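Local coordinates for divalent cation tolerance protein (Thermus thermophilus, PDB 1NZA) that is probably involved in resistance toward heavy metals, as a trimeric cytoplasmic member of the CutA family, at residues 95-98 / 99-103; 9-12 / 13-16; 60-63 / 64-68. All blocks are in the same frame, centred on the assembly; numbering follows the deposited sequence.

Interaction 1: 95-98 / 99-103; sequences LDWL and RENTG
R99 N donates to L95 O (3.0 Å) and E100 N to D96 O (2.7 Å), the last two regular backbone bonds of helix 92-100. N101 is the first residue to leave helical angles, and its N reaches W97 O only weakly. L98 O is gripped instead by a side chain: T102 OG1 hydrogen-bonds to it at 2.7 Å, tilted 24° from the carbonyl plane. With OG1 beside its own backbone N (chi1 -61°), T102 turns its hydroxyl back onto the helix end and runs alongside L98, whose CD2 lies 3.9 Å from T102 OG1. N101 ND2 is modelled within bonding reach of W97 O and over one face of the W97 ring, but it sits too close to the ring, so both the bond and its geometry are doubtful. On the outer flank, R99 bends at chi3 so that its guanidinium lays one face over D96 CA. The salt bridge from D96 OD1 to R99 NH2 (3.5 Å) is purely electrostatic, since the oxygen stands well out of the guanidinium plane, and R99 has a stronger partner in E2. L98 and T102 face strand 47-60, while L95, W97 and N101 pack on a second subunit. This is the C-terminal end of a helix closed by a side-chain hydroxyl, where T102 takes the L98 carbonyl, here in the last helix of the ferredoxin-like CutA subunit.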
loop_
_atom_site.group_PDB
_atom_site.type_symbol
_atom_site.label_atom_id
_atom_site.label_comp_id
_atom_site.label_asym_id
_atom_site.label_seq_id
_atom_site.Cartn_x
_atom_site.Cartn_y
_atom_site.Cartn_z
ATOM N N LEU A 95 16.244 2.241 6.079
ATOM C CA LEU A 95 16.473 1.001 5.357
ATOM C C LEU A 95 17.605 0.179 5.965
ATOM O O LEU A 95 17.575 -1.051 5.919
ATOM C CB LEU A 95 16.762 1.293 3.883
ATOM C CG LEU A 95 15.587 1.884 3.098
ATOM C CD1 LEU A 95 15.987 2.080 1.640
ATOM C CD2 LEU A 95 14.384 0.957 3.203
ATOM N N ASP A 96 18.602 0.852 6.531
ATOM C CA ASP A 96 19.712 0.144 7.160
ATOM C C ASP A 96 19.167 -0.568 8.391
ATOM O O ASP A 96 19.474 -1.736 8.632
ATOM C CB ASP A 96 20.820 1.116 7.571
ATOM C CG ASP A 96 22.015 0.406 8.189
ATOM O OD1 ASP A 96 22.549 -0.520 7.542
ATOM O OD2 ASP A 96 22.419 0.773 9.315
ATOM N N TRP A 97 18.355 0.147 9.166
ATOM C CA TRP A 97 17.738 -0.414 10.363
ATOM C C TRP A 97 16.918 -1.628 9.950
ATOM O O TRP A 97 16.873 -2.637 10.653
ATOM C CB TRP A 97 16.818 0.625 11.019
ATOM C CG TRP A 97 15.893 0.051 12.062
ATOM C CD1 TRP A 97 16.209 -0.289 13.350
ATOM C CD2 TRP A 97 14.512 -0.292 11.885
ATOM N NE1 TRP A 97 15.109 -0.823 13.982
ATOM C CE2 TRP A 97 14.055 -0.837 13.106
ATOM C CE3 TRP A 97 13.615 -0.192 10.810
ATOM C CZ2 TRP A 97 12.738 -1.283 13.284
ATOM C CZ3 TRP A 97 12.304 -0.633 10.987
ATOM C CH2 TRP A 97 11.882 -1.173 12.218
ATOM N N LEU A 98 16.272 -1.517 8.794
ATOM C CA LEU A 98 15.439 -2.588 8.266
ATOM C C LEU A 98 16.273 -3.837 7.985
ATOM O O LEU A 98 15.903 -4.939 8.385
ATOM C CB LEU A 98 14.735 -2.108 6.990
ATOM C CG LEU A 98 13.629 -2.968 6.372
ATOM C CD1 LEU A 98 12.913 -2.164 5.296
ATOM C CD2 LEU A 98 14.210 -4.247 5.783
ATOM N N ARG A 99 17.401 -3.668 7.299
ATOM C CA ARG A 99 18.261 -4.804 6.991
ATOM C C ARG A 99 18.923 -5.324 8.263
ATOM O O ARG A 99 18.953 -6.528 8.514
ATOM C CB ARG A 99 19.328 -4.400 5.970
ATOM C CG ARG A 99 18.763 -3.997 4.619
ATOM C CD ARG A 99 19.873 -3.839 3.595
ATOM N NE ARG A 99 20.839 -2.814 3.977
ATOM C CZ ARG A 99 20.667 -1.509 3.787
ATOM N NH1 ARG A 99 19.563 -1.057 3.212
ATOM N NH2 ARG A 99 21.603 -0.652 4.177
ATOM N N GLU A 100 19.436 -4.400 9.066
ATOM C CA GLU A 100 20.095 -4.721 10.326
ATOM C C GLU A 100 19.243 -5.596 11.248
ATOM O O GLU A 100 19.777 -6.400 12.012
ATOM C CB GLU A 100 20.467 -3.419 11.045
ATOM C CG GLU A 100 20.800 -3.564 12.525
ATOM C CD GLU A 100 21.143 -2.233 13.179
ATOM O OE1 GLU A 100 22.213 -1.669 12.861
ATOM O OE2 GLU A 100 20.342 -1.744 14.004
ATOM N N ASN A 101 17.924 -5.445 11.171
ATOM C CA ASN A 101 17.020 -6.211 12.028
ATOM C C ASN A 101 16.253 -7.330 11.330
ATOM O O ASN A 101 15.280 -7.856 11.871
ATOM C CB ASN A 101 16.035 -5.258 12.710
ATOM C CG ASN A 101 16.715 -4.342 13.705
ATOM O OD1 ASN A 101 17.164 -4.780 14.762
ATOM N ND2 ASN A 101 16.806 -3.065 13.365
ATOM N N THR A 102 16.691 -7.695 10.130
ATOM C CA THR A 102 16.049 -8.765 9.380
ATOM C C THR A 102 17.087 -9.842 9.081
ATOM O O THR A 102 18.233 -9.534 8.760
ATOM C CB THR A 102 15.452 -8.237 8.050
ATOM O OG1 THR A 102 14.455 -7.248 8.337
ATOM C CG2 THR A 102 14.811 -9.368 7.265
ATOM N N GLY A 103 16.689 -11.105 9.200
ATOM C CA GLY A 103 17.616 -12.191 8.937
ATOM C C GLY A 103 17.136 -13.126 7.843
ATOM O O GLY A 103 17.739 -13.118 6.749
ATOM O OXT GLY A 103 16.155 -13.865 8.075
#

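Interaction 2: 9-12 / 13-16; sequences VPSE and EVAR
S11 is the N-cap of helix 12-24, and its OG accepts a weak but nearly straight bond from V14 N (3.4 Å, 171° at the hydrogen). The hydroxyl gets there with chi1 at 65°, which places OG between the backbone N and the carbonyl carbon of S11; it also rests 3.6 Å from V14 CG2. Regular helical bonding begins at the same residue, with A15 N donating to S11 O at 3.0 Å, followed by R16 N to E12 O at 2.9 Å. This turn carries the chain from strand 2-9 into the first helix of the ferredoxin-like fold, and the inner side of the connection is apolar. V9 sends its branches to two residues of the new helix: CG2 meets A15 CB at 3.6 Å, while CB and CG1 lie beside V14 CG1, each 3.8 Å from it, the two valines sliding past one another in opposite directions. A15 continues inward onto L55 and I33 of the sheet. At the surface E12 and R16 run side by side, E12 OE2 touching R16 CD at 3.8 Å, with carboxylate and guanidinium planes 77° apart. The guanidinium of R16 reaches beyond E12 to make its salt bridge with E49 of a second subunit.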
loop_
_atom_site.group_PDB
_atom_site.type_symbol
_atom_site.label_atom_id
_atom_site.label_comp_id
_atom_site.label_asym_id
_atom_site.label_seq_id
_atom_site.Cartn_x
_atom_site.Cartn_y
_atom_site.Cartn_z
ATOM N N VAL A 9 -5.470 -10.938 6.414
ATOM C CA VAL A 9 -5.863 -11.955 7.383
ATOM C C VAL A 9 -7.334 -11.756 7.768
ATOM O O VAL A 9 -7.887 -10.670 7.611
ATOM C CB VAL A 9 -4.955 -11.888 8.636
ATOM C CG1 VAL A 9 -3.494 -12.101 8.231
ATOM C CG2 VAL A 9 -5.099 -10.534 9.317
ATOM N N PRO A 10 -7.985 -12.811 8.283
ATOM C CA PRO A 10 -9.396 -12.762 8.676
ATOM C C PRO A 10 -9.768 -12.124 10.009
ATOM O O PRO A 10 -10.937 -11.794 10.220
ATOM C CB PRO A 10 -9.800 -14.230 8.629
ATOM C CG PRO A 10 -8.572 -14.901 9.129
ATOM C CD PRO A 10 -7.468 -14.190 8.375
ATOM N N SER A 11 -8.798 -11.952 10.900
ATOM C CA SER A 11 -9.089 -11.389 12.218
ATOM C C SER A 11 -7.906 -10.673 12.844
ATOM O O SER A 11 -6.762 -10.873 12.447
ATOM C CB SER A 11 -9.535 -12.502 13.169
ATOM O OG SER A 11 -8.475 -13.424 13.386
ATOM N N GLU A 12 -8.198 -9.840 13.839
ATOM C CA GLU A 12 -7.171 -9.096 14.553
ATOM C C GLU A 12 -6.236 -10.079 15.254
ATOM O O GLU A 12 -5.028 -9.850 15.352
ATOM C CB GLU A 12 -7.811 -8.175 15.592
ATOM C CG GLU A 12 -6.804 -7.366 16.387
ATOM C CD GLU A 12 -7.439 -6.628 17.547
ATOM O OE1 GLU A 12 -8.455 -5.936 17.334
ATOM O OE2 GLU A 12 -6.916 -6.737 18.676
ATOM N N GLU A 13 -6.811 -11.174 15.741
ATOM C CA GLU A 13 -6.063 -12.221 16.427
ATOM C C GLU A 13 -4.927 -12.740 15.557
ATOM O O GLU A 13 -3.771 -12.767 15.983
ATOM C CB GLU A 13 -7.001 -13.383 16.784
ATOM C CG GLU A 13 -6.304 -14.627 17.335
ATOM C CD GLU A 13 -5.644 -14.392 18.681
ATOM O OE1 GLU A 13 -6.352 -14.004 19.636
ATOM O OE2 GLU A 13 -4.415 -14.598 18.789
ATOM N N VAL A 14 -5.265 -13.169 14.343
ATOM C CA VAL A 14 -4.266 -13.687 13.412
ATOM C C VAL A 14 -3.308 -12.576 13.005
ATOM O O VAL A 14 -2.100 -12.786 12.899
ATOM C CB VAL A 14 -4.932 -14.270 12.141
ATOM C CG1 VAL A 14 -3.875 -14.567 11.083
ATOM C CG2 VAL A 14 -5.688 -15.542 12.492
ATOM N N ALA A 15 -3.852 -11.386 12.774
ATOM C CA ALA A 15 -3.028 -10.255 12.386
ATOM C C ALA A 15 -1.893 -10.046 13.385
ATOM O O ALA A 15 -0.727 -9.974 13.009
ATOM C CB ALA A 15 -3.889 -8.996 12.284
ATOM N N ARG A 16 -2.235 -9.958 14.666
ATOM C CA ARG A 16 -1.238 -9.745 15.706
ATOM C C ARG A 16 -0.269 -10.912 15.871
ATOM O O ARG A 16 0.934 -10.706 16.048
ATOM C CB ARG A 16 -1.937 -9.451 17.037
ATOM C CG ARG A 16 -2.715 -8.148 17.024
ATOM C CD ARG A 16 -3.336 -7.872 18.381
ATOM N NE ARG A 16 -2.313 -7.673 19.408
ATOM C CZ ARG A 16 -1.587 -6.568 19.539
ATOM N NH1 ARG A 16 -0.676 -6.484 20.502
ATOM N NH2 ARG A 16 -1.777 -5.540 18.721
#

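Interaction 3: 60-63 / 64-68; sequences TTHA and FPKLK
F64 N is bonded to T60 O (3.0 Å) in the turn that leads from strand 47-60 into helix 64-74, the second helix of the ferredoxin-like fold. Residues 61-63 already have helical backbone angles but lack the regular bonds, and the repeat sets in with L67 N donating to A63 O at 2.8 Å, in the carbonyl plane. The inner side is close-packed. A63 is buried, its CB meeting T102 CG2 of the C-terminal tail at 3.5 Å. F64 CB rests 3.7 Å from T60 O, and CG anti to the backbone N (chi1 -167°) sends the ring away from the turn, toward V5 and the strand 82-86 residues I82 and A84. P65, whose ring nitrogen has no hydrogen to offer the preceding turn, sets its CD close against T61 O, at 3.2 Å. L67 turns toward the same sheet, onto V57, T59 and I82. E89 of a third subunit packs on T61 and F64. The outer side, formed by H62 and K66, is looser and exposed. H62 holds the C-terminal residue G103 through a weak bond from its ND1 to the G103 O. K66 folds back over this surface: a bend at chi2 (71°) carries its CD and CE past H62 O, and NZ sits over one face of the H62 imidazole, offset toward the rim, at 4.2 Å from H62 CE1. From there K66 NZ hydrogen-bonds to H62 O at 3.3 Å, approaching nearly in line with the carbonyl, at a C=O...N angle of 171°.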
loop_
_atom_site.group_PDB
_atom_site.type_symbol
_atom_site.label_atom_id
_atom_site.label_comp_id
_atom_site.label_asym_id
_atom_site.label_seq_id
_atom_site.Cartn_x
_atom_site.Cartn_y
_atom_site.Cartn_z
ATOM N N THR A 60 13.095 -8.195 3.634
ATOM C CA THR A 60 14.055 -8.281 2.532
ATOM C C THR A 60 13.844 -9.552 1.708
ATOM O O THR A 60 13.194 -10.500 2.152
ATOM C CB THR A 60 15.508 -8.290 3.046
ATOM O OG1 THR A 60 15.767 -9.530 3.714
ATOM C CG2 THR A 60 15.740 -7.152 4.014
ATOM N N THR A 61 14.402 -9.571 0.502
ATOM C CA THR A 61 14.269 -10.730 -0.371
ATOM C C THR A 61 14.937 -11.962 0.232
ATOM O O THR A 61 14.552 -13.091 -0.065
ATOM C CB THR A 61 14.891 -10.465 -1.754
ATOM O OG1 THR A 61 16.231 -9.980 -1.591
ATOM C CG2 THR A 61 14.071 -9.443 -2.515
ATOM N N HIS A 62 15.935 -11.746 1.081
ATOM C CA HIS A 62 16.631 -12.867 1.702
ATOM C C HIS A 62 15.781 -13.541 2.773
ATOM O O HIS A 62 15.880 -14.751 2.986
ATOM C CB HIS A 62 17.960 -12.408 2.310
ATOM C CG HIS A 62 18.735 -13.510 2.966
ATOM N ND1 HIS A 62 18.403 -14.021 4.203
ATOM C CD2 HIS A 62 19.810 -14.217 2.544
ATOM C CE1 HIS A 62 19.240 -14.994 4.516
ATOM N NE2 HIS A 62 20.104 -15.133 3.526
ATOM N N ALA A 63 14.944 -12.757 3.444
ATOM C CA ALA A 63 14.084 -13.291 4.491
ATOM C C ALA A 63 12.766 -13.806 3.931
ATOM O O ALA A 63 12.140 -14.684 4.518
ATOM C CB ALA A 63 13.814 -12.217 5.545
ATOM N N PHE A 64 12.360 -13.273 2.782
ATOM C CA PHE A 64 11.090 -13.653 2.168
ATOM C C PHE A 64 10.767 -15.146 2.127
ATOM O O PHE A 64 9.667 -15.548 2.498
ATOM C CB PHE A 64 10.978 -13.080 0.751
ATOM C CG PHE A 64 9.587 -13.160 0.188
ATOM C CD1 PHE A 64 8.563 -12.383 0.724
ATOM C CD2 PHE A 64 9.290 -14.037 -0.847
ATOM C CE1 PHE A 64 7.265 -12.481 0.246
ATOM C CE2 PHE A 64 7.988 -14.146 -1.337
ATOM C CZ PHE A 64 6.973 -13.363 -0.788
ATOM N N PRO A 65 11.705 -15.989 1.657
ATOM C CA PRO A 65 11.417 -17.426 1.607
ATOM C C PRO A 65 11.010 -17.976 2.973
ATOM O O PRO A 65 10.081 -18.777 3.079
ATOM C CB PRO A 65 12.734 -18.028 1.116
ATOM C CG PRO A 65 13.305 -16.935 0.272
ATOM C CD PRO A 65 13.038 -15.702 1.101
ATOM N N LYS A 66 11.711 -17.538 4.013
ATOM C CA LYS A 66 11.429 -17.982 5.372
ATOM C C LYS A 66 10.132 -17.347 5.860
ATOM O O LYS A 66 9.365 -17.959 6.602
ATOM C CB LYS A 66 12.580 -17.609 6.311
ATOM C CG LYS A 66 13.905 -18.304 6.003
ATOM C CD LYS A 66 14.551 -17.776 4.729
ATOM C CE LYS A 66 15.887 -18.459 4.467
ATOM N NZ LYS A 66 16.544 -17.960 3.226
ATOM N N LEU A 67 9.890 -16.113 5.434
ATOM C CA LEU A 67 8.673 -15.414 5.819
ATOM C C LEU A 67 7.460 -16.160 5.278
ATOM O O LEU A 67 6.485 -16.375 6.000
ATOM C CB LEU A 67 8.707 -13.980 5.290
ATOM C CG LEU A 67 7.473 -13.104 5.511
ATOM C CD1 LEU A 67 7.875 -11.644 5.461
ATOM C CD2 LEU A 67 6.426 -13.412 4.460
ATOM N N LYS A 68 7.512 -16.561 4.011
ATOM C CA LYS A 68 6.393 -17.292 3.425
ATOM C C LYS A 68 6.089 -18.557 4.216
ATOM O O LYS A 68 4.929 -18.859 4.489
ATOM C CB LYS A 68 6.676 -17.682 1.974
ATOM C CG LYS A 68 6.523 -16.554 0.971
ATOM C CD LYS A 68 6.450 -17.098 -0.455
ATOM C CE LYS A 68 7.688 -17.915 -0.807
ATOM N NZ LYS A 68 7.618 -18.474 -2.187
#

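All three contacts lie at helix ends. Interactions 2 and 3 start helices after strands 2-9 and 47-60, about 20 Å apart between centres, each with a buried side against its own chain's sheet; interaction 1 finishes the last helix, L98 and T102 meeting strand 47-60 and other side chains a second subunit. S11 OG accepts a backbone N-H in interaction 2, as T60 OG1 does weakly in interaction 3, where the K66 amine also donates to a carbonyl; in interaction 1 the T102 hydroxyl donates. Interaction 3 has the largest share of buried residues. A D96-R99 salt bridge flanks interaction 1, whereas R16 of interaction 2 pairs with E49 of a second subunit. Interactions 1 and 3 touch; interaction 2 stands apart.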